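Local coordinates for adhesion and penetration protein autotransporter (Haemophilus influenzae, PDB 3SYJ) that promotes bacterial adherence to and invasion of host cells through its surface passenger domain, self-associates between bacteria, and is probably a serine protease, at residues I432-F446 / T457-D469. Numbering follows the deposited sequence.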
loop_
_atom_site.group_PDB
_atom_site.type_symbol
_atom_site.label_atom_id
_atom_site.label_comp_id
_atom_site.label_asym_id
_atom_site.label_seq_id
_atom_site.Cartn_x
_atom_site.Cartn_y
_atom_site.Cartn_z
ATOM N N ILE A 432 39.485 -11.701 31.589
ATOM C CA ILE A 432 38.780 -12.846 31.026
ATOM C C ILE A 432 38.704 -13.925 32.096
ATOM O O ILE A 432 39.717 -14.276 32.699
ATOM C CB ILE A 432 39.516 -13.403 29.789
ATOM C CG1 ILE A 432 39.624 -12.326 28.705
ATOM C CG2 ILE A 432 38.809 -14.627 29.264
ATOM C CD1 ILE A 432 40.483 -12.732 27.515
ATOM N N LEU A 433 37.504 -14.436 32.343
ATOM C CA LEU A 433 37.313 -15.477 33.344
ATOM C C LEU A 433 37.313 -16.852 32.705
ATOM O O LEU A 433 36.409 -17.186 31.939
ATOM C CB LEU A 433 35.995 -15.281 34.086
ATOM C CG LEU A 433 35.796 -13.919 34.749
ATOM C CD1 LEU A 433 34.428 -13.869 35.412
ATOM C CD2 LEU A 433 36.917 -13.668 35.756
ATOM N N GLU A 434 38.329 -17.645 33.028
ATOM C CA GLU A 434 38.365 -19.040 32.607
ATOM C C GLU A 434 39.015 -19.950 33.654
ATOM O O GLU A 434 39.911 -20.725 33.324
ATOM C CB GLU A 434 39.084 -19.185 31.252
ATOM C CG GLU A 434 38.564 -20.362 30.420
ATOM C CD GLU A 434 39.334 -20.597 29.132
ATOM O OE1 GLU A 434 40.147 -19.736 28.739
ATOM O OE2 GLU A 434 39.119 -21.658 28.508
ATOM N N GLN A 435 38.574 -19.859 34.909
ATOM C CA GLN A 435 39.066 -20.772 35.938
ATOM C C GLN A 435 38.832 -22.192 35.480
ATOM O O GLN A 435 37.790 -22.487 34.893
ATOM C CB GLN A 435 38.322 -20.597 37.262
ATOM C CG GLN A 435 38.840 -19.509 38.146
ATOM C CD GLN A 435 40.109 -19.870 38.876
ATOM O OE1 GLN A 435 40.121 -20.683 39.802
ATOM N NE2 GLN A 435 41.182 -19.233 38.484
ATOM N N GLN A 436 39.794 -23.062 35.777
ATOM C CA GLN A 436 39.664 -24.494 35.533
ATOM C C GLN A 436 39.209 -25.208 36.798
ATOM O O GLN A 436 39.640 -24.866 37.898
ATOM C CB GLN A 436 41.009 -25.087 35.129
ATOM C CG GLN A 436 41.869 -24.213 34.244
ATOM C CD GLN A 436 41.424 -24.221 32.800
ATOM O OE1 GLN A 436 40.388 -23.653 32.452
ATOM N NE2 GLN A 436 42.217 -24.857 31.943
ATOM N N ALA A 437 38.361 -26.219 36.639
ATOM C CA ALA A 437 37.966 -27.071 37.756
ATOM C C ALA A 437 39.194 -27.750 38.354
ATOM O O ALA A 437 40.148 -28.040 37.645
ATOM C CB ALA A 437 36.963 -28.115 37.295
ATOM N N ASP A 438 39.183 -27.982 39.660
ATOM C CA ASP A 438 40.251 -28.758 40.269
ATOM C C ASP A 438 39.894 -30.240 40.158
ATOM O O ASP A 438 38.889 -30.587 39.540
ATOM C CB ASP A 438 40.539 -28.314 41.713
ATOM C CG ASP A 438 39.367 -28.549 42.666
ATOM O OD1 ASP A 438 38.315 -29.094 42.257
ATOM O OD2 ASP A 438 39.515 -28.183 43.849
ATOM N N ASP A 439 40.718 -31.112 40.727
ATOM C CA ASP A 439 40.484 -32.552 40.596
ATOM C C ASP A 439 39.138 -32.939 41.208
ATOM O O ASP A 439 38.459 -33.845 40.721
ATOM C CB ASP A 439 41.620 -33.367 41.232
ATOM C CG ASP A 439 42.942 -33.234 40.472
ATOM O OD1 ASP A 439 42.923 -32.872 39.274
ATOM O OD2 ASP A 439 44.006 -33.495 41.075
ATOM N N GLN A 440 38.748 -32.235 42.262
ATOM C CA GLN A 440 37.496 -32.522 42.955
ATOM C C GLN A 440 36.276 -31.890 42.277
ATOM O O GLN A 440 35.151 -32.094 42.714
ATOM C CB GLN A 440 37.582 -32.076 44.419
ATOM C CG GLN A 440 38.593 -32.855 45.258
ATOM C CD GLN A 440 40.023 -32.757 44.725
ATOM O OE1 GLN A 440 40.507 -31.668 44.395
ATOM N NE2 GLN A 440 40.707 -33.902 44.644
ATOM N N GLY A 441 36.495 -31.118 41.217
ATOM C CA GLY A 441 35.386 -30.521 40.487
ATOM C C GLY A 441 34.981 -29.105 40.879
ATOM O O GLY A 441 34.072 -28.530 40.280
ATOM N N ASN A 442 35.648 -28.545 41.884
ATOM C CA ASN A 442 35.452 -27.147 42.276
ATOM C C ASN A 442 35.972 -26.171 41.233
ATOM O O ASN A 442 37.080 -26.336 40.728
ATOM C CB ASN A 442 36.181 -26.865 43.590
ATOM C CG ASN A 442 35.833 -27.863 44.663
ATOM O OD1 ASN A 442 34.658 -28.145 44.897
ATOM N ND2 ASN A 442 36.856 -28.412 45.324
ATOM N N LYS A 443 35.188 -25.140 40.939
ATOM C CA LYS A 443 35.566 -24.119 39.962
ATOM C C LYS A 443 34.918 -22.777 40.307
ATOM O O LYS A 443 33.691 -22.658 40.323
ATOM C CB LYS A 443 35.135 -24.549 38.560
ATOM C CG LYS A 443 35.603 -23.619 37.443
ATOM C CD LYS A 443 35.241 -24.182 36.070
ATOM C CE LYS A 443 33.735 -24.257 35.893
ATOM N NZ LYS A 443 33.354 -24.587 34.497
ATOM N N GLN A 444 35.746 -21.773 40.590
ATOM C CA GLN A 444 35.260 -20.422 40.892
ATOM C C GLN A 444 36.360 -19.404 40.640
ATOM O O GLN A 444 37.453 -19.508 41.206
ATOM C CB GLN A 444 34.774 -20.323 42.338
ATOM C CG GLN A 444 34.435 -18.904 42.792
ATOM C CD GLN A 444 33.941 -18.854 44.228
ATOM O OE1 GLN A 444 34.703 -18.564 45.154
ATOM N NE2 GLN A 444 32.669 -19.157 44.423
ATOM N N ALA A 445 36.080 -18.429 39.780
ATOM C CA ALA A 445 37.082 -17.425 39.424
ATOM C C ALA A 445 37.378 -16.469 40.571
ATOM O O ALA A 445 38.534 -16.185 40.865
ATOM C CB ALA A 445 36.647 -16.664 38.191
ATOM N N PHE A 446 36.321 -15.976 41.211
ATOM C CA PHE A 446 36.439 -15.075 42.358
ATOM C C PHE A 446 35.211 -15.215 43.254
ATOM O O PHE A 446 34.132 -15.572 42.787
ATOM C CB PHE A 446 36.597 -13.619 41.901
ATOM C CG PHE A 446 37.812 -13.375 41.043
ATOM C CD1 PHE A 446 39.061 -13.175 41.620
ATOM C CD2 PHE A 446 37.704 -13.344 39.662
ATOM C CE1 PHE A 446 40.181 -12.948 40.832
ATOM C CE2 PHE A 446 38.814 -13.130 38.868
ATOM C CZ PHE A 446 40.056 -12.928 39.453
ATOM N N THR A 457 36.348 -4.201 31.603
ATOM C CA THR A 457 35.507 -5.226 30.989
ATOM C C THR A 457 35.767 -6.600 31.606
ATOM O O THR A 457 36.912 -7.025 31.766
ATOM C CB THR A 457 35.761 -5.331 29.460
ATOM O OG1 THR A 457 35.363 -4.117 28.811
ATOM C CG2 THR A 457 34.988 -6.502 28.852
ATOM N N VAL A 458 34.697 -7.299 31.950
ATOM C CA VAL A 458 34.812 -8.691 32.334
ATOM C C VAL A 458 34.232 -9.521 31.205
ATOM O O VAL A 458 33.088 -9.318 30.811
ATOM C CB VAL A 458 34.052 -8.989 33.637
ATOM C CG1 VAL A 458 33.836 -10.477 33.791
ATOM C CG2 VAL A 458 34.803 -8.413 34.842
ATOM N N GLN A 459 35.036 -10.440 30.680
ATOM C CA GLN A 459 34.638 -11.291 29.562
ATOM C C GLN A 459 34.566 -12.748 30.021
ATOM O O GLN A 459 35.485 -13.248 30.676
ATOM C CB GLN A 459 35.638 -11.139 28.410
ATOM C CG GLN A 459 35.474 -12.122 27.257
ATOM C CD GLN A 459 36.584 -11.974 26.231
ATOM O OE1 GLN A 459 36.902 -10.868 25.802
ATOM N NE2 GLN A 459 37.188 -13.093 25.839
ATOM N N LEU A 460 33.469 -13.419 29.689
ATOM C CA LEU A 460 33.259 -14.798 30.119
ATOM C C LEU A 460 33.753 -15.782 29.061
ATOM O O LEU A 460 33.276 -15.778 27.924
ATOM C CB LEU A 460 31.773 -15.053 30.403
ATOM C CG LEU A 460 31.055 -14.073 31.335
ATOM C CD1 LEU A 460 29.632 -14.551 31.646
ATOM C CD2 LEU A 460 31.850 -13.881 32.613
ATOM N N ASN A 461 34.702 -16.630 29.442
ATOM C CA ASN A 461 35.160 -17.687 28.552
ATOM C C ASN A 461 34.747 -19.072 29.029
ATOM O O ASN A 461 35.292 -20.069 28.577
ATOM C CB ASN A 461 36.674 -17.621 28.353
ATOM C CG ASN A 461 37.073 -16.681 27.230
ATOM O OD1 ASN A 461 38.143 -16.821 26.646
ATOM N ND2 ASN A 461 36.206 -15.724 26.916
ATOM N N ASP A 462 33.773 -19.126 29.932
ATOM C CA ASP A 462 33.286 -20.397 30.464
ATOM C C ASP A 462 32.037 -20.175 31.306
ATOM O O ASP A 462 31.699 -19.035 31.644
ATOM C CB ASP A 462 34.377 -21.082 31.297
ATOM C CG ASP A 462 34.058 -22.546 31.614
ATOM O OD1 ASP A 462 33.110 -23.117 31.029
ATOM O OD2 ASP A 462 34.768 -23.134 32.458
ATOM N N ASP A 463 31.344 -21.262 31.635
ATOM C CA ASP A 463 30.177 -21.183 32.501
ATOM C C ASP A 463 30.571 -21.379 33.960
ATOM O O ASP A 463 31.685 -21.812 34.265
ATOM C CB ASP A 463 29.121 -22.213 32.108
ATOM C CG ASP A 463 28.660 -22.056 30.676
ATOM O OD1 ASP A 463 28.373 -20.916 30.255
ATOM O OD2 ASP A 463 28.579 -23.076 29.962
ATOM N N LYS A 464 29.647 -21.036 34.851
ATOM C CA LYS A 464 29.813 -21.255 36.275
ATOM C C LYS A 464 31.147 -20.749 36.799
ATOM O O LYS A 464 31.884 -21.492 37.436
ATOM C CB LYS A 464 29.670 -22.741 36.584
ATOM C CG LYS A 464 28.379 -23.327 36.089
ATOM C CD LYS A 464 28.029 -24.569 36.877
ATOM C CE LYS A 464 26.525 -24.787 36.911
ATOM N NZ LYS A 464 26.088 -25.369 38.221
ATOM N N GLN A 465 31.447 -19.480 36.544
ATOM C CA GLN A 465 32.727 -18.897 36.944
ATOM C C GLN A 465 32.612 -18.124 38.243
ATOM O O GLN A 465 33.608 -17.872 38.928
ATOM C CB GLN A 465 33.259 -17.975 35.844
ATOM C CG GLN A 465 33.770 -18.711 34.627
ATOM C CD GLN A 465 35.081 -19.417 34.895
ATOM O OE1 GLN A 465 35.238 -20.615 34.613
ATOM N NE2 GLN A 465 36.036 -18.683 35.449
ATOM N N PHE A 466 31.387 -17.737 38.567
ATOM C CA PHE A 466 31.130 -16.956 39.759
ATOM C C PHE A 466 29.652 -17.005 40.082
ATOM O O PHE A 466 28.829 -17.354 39.239
ATOM C CB PHE A 466 31.545 -15.499 39.551
ATOM C CG PHE A 466 30.790 -14.815 38.449
ATOM C CD1 PHE A 466 29.607 -14.133 38.714
ATOM C CD2 PHE A 466 31.248 -14.863 37.145
ATOM C CE1 PHE A 466 28.900 -13.505 37.697
ATOM C CE2 PHE A 466 30.547 -14.243 36.126
ATOM C CZ PHE A 466 29.373 -13.557 36.407
ATOM N N ASP A 467 29.331 -16.634 41.312
ATOM C CA ASP A 467 27.964 -16.564 41.790
ATOM C C ASP A 467 27.398 -15.210 41.349
ATOM O O ASP A 467 27.927 -14.168 41.710
ATOM C CB ASP A 467 27.979 -16.718 43.320
ATOM C CG ASP A 467 26.595 -16.641 43.952
ATOM O OD1 ASP A 467 25.593 -16.415 43.230
ATOM O OD2 ASP A 467 26.521 -16.809 45.191
ATOM N N THR A 468 26.337 -15.223 40.550
ATOM C CA THR A 468 25.838 -13.978 39.977
ATOM C C THR A 468 25.305 -13.017 41.035
ATOM O O THR A 468 25.140 -11.832 40.772
ATOM C CB THR A 468 24.770 -14.209 38.897
ATOM O OG1 THR A 468 23.625 -14.836 39.476
ATOM C CG2 THR A 468 25.323 -15.082 37.767
ATOM N N ASP A 469 25.037 -13.528 42.230
ATOM C CA ASP A 469 24.630 -12.682 43.347
ATOM C C ASP A 469 25.814 -11.894 43.895
ATOM O O ASP A 469 25.626 -10.913 44.607
ATOM C CB ASP A 469 24.017 -13.534 44.467
ATOM C CG ASP A 469 22.635 -14.064 44.109
ATOM O OD1 ASP A 469 22.033 -13.557 43.128
ATOM O OD2 ASP A 469 22.155 -14.985 44.810
HETATM O O HOH W 1 37.102 -23.846 33.017
HETATM O O HOH W 2 31.243 -23.757 39.168
HETATM O O HOH W 3 31.415 -15.952 43.117
#
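Leu433 N donates to Gln459 O at 2.9 Å, and Asn461 N returns a bond to Leu433 O. This is the bonding pattern of parallel strands, here 430-433 and 455-460. Leu433 turns inward beside Leu460. Its CD1 touches Leu460 CD2, Val458 CG1 and Phe466 CD2, each at 3.8 Å, and its side chain crosses that of Phe466 at about a right angle. On the other face, Ile432 runs alongside Gln459, whose OE1 is held by Lys430.

Past the strands, both segments turn out into loops. Ala445 N donates to Gln465 O at 2.7 Å. The Gln465 side chain bends at chi2 (-72°), which brings its amide close to the backbone of Gln435 and to Ala445 CB. Lys443 runs out extended and then bends at chi3 (64°), placing NZ by Asp462. Its NZ forms a salt bridge with Asp462 OD2 at 2.9 Å, from above the carboxylate plane, and a weak bond to Asp463 O. A water joins Lys443 O to Lys464 O, and another joins Phe446 O to Asp467 N.

Further out, Ile449 touches Leu433, Val458 and Phe466. Neighbouring rungs stacked in parallel, with aliphatic and aromatic residues inside, are characteristic of the autotransporter passenger beta-helix.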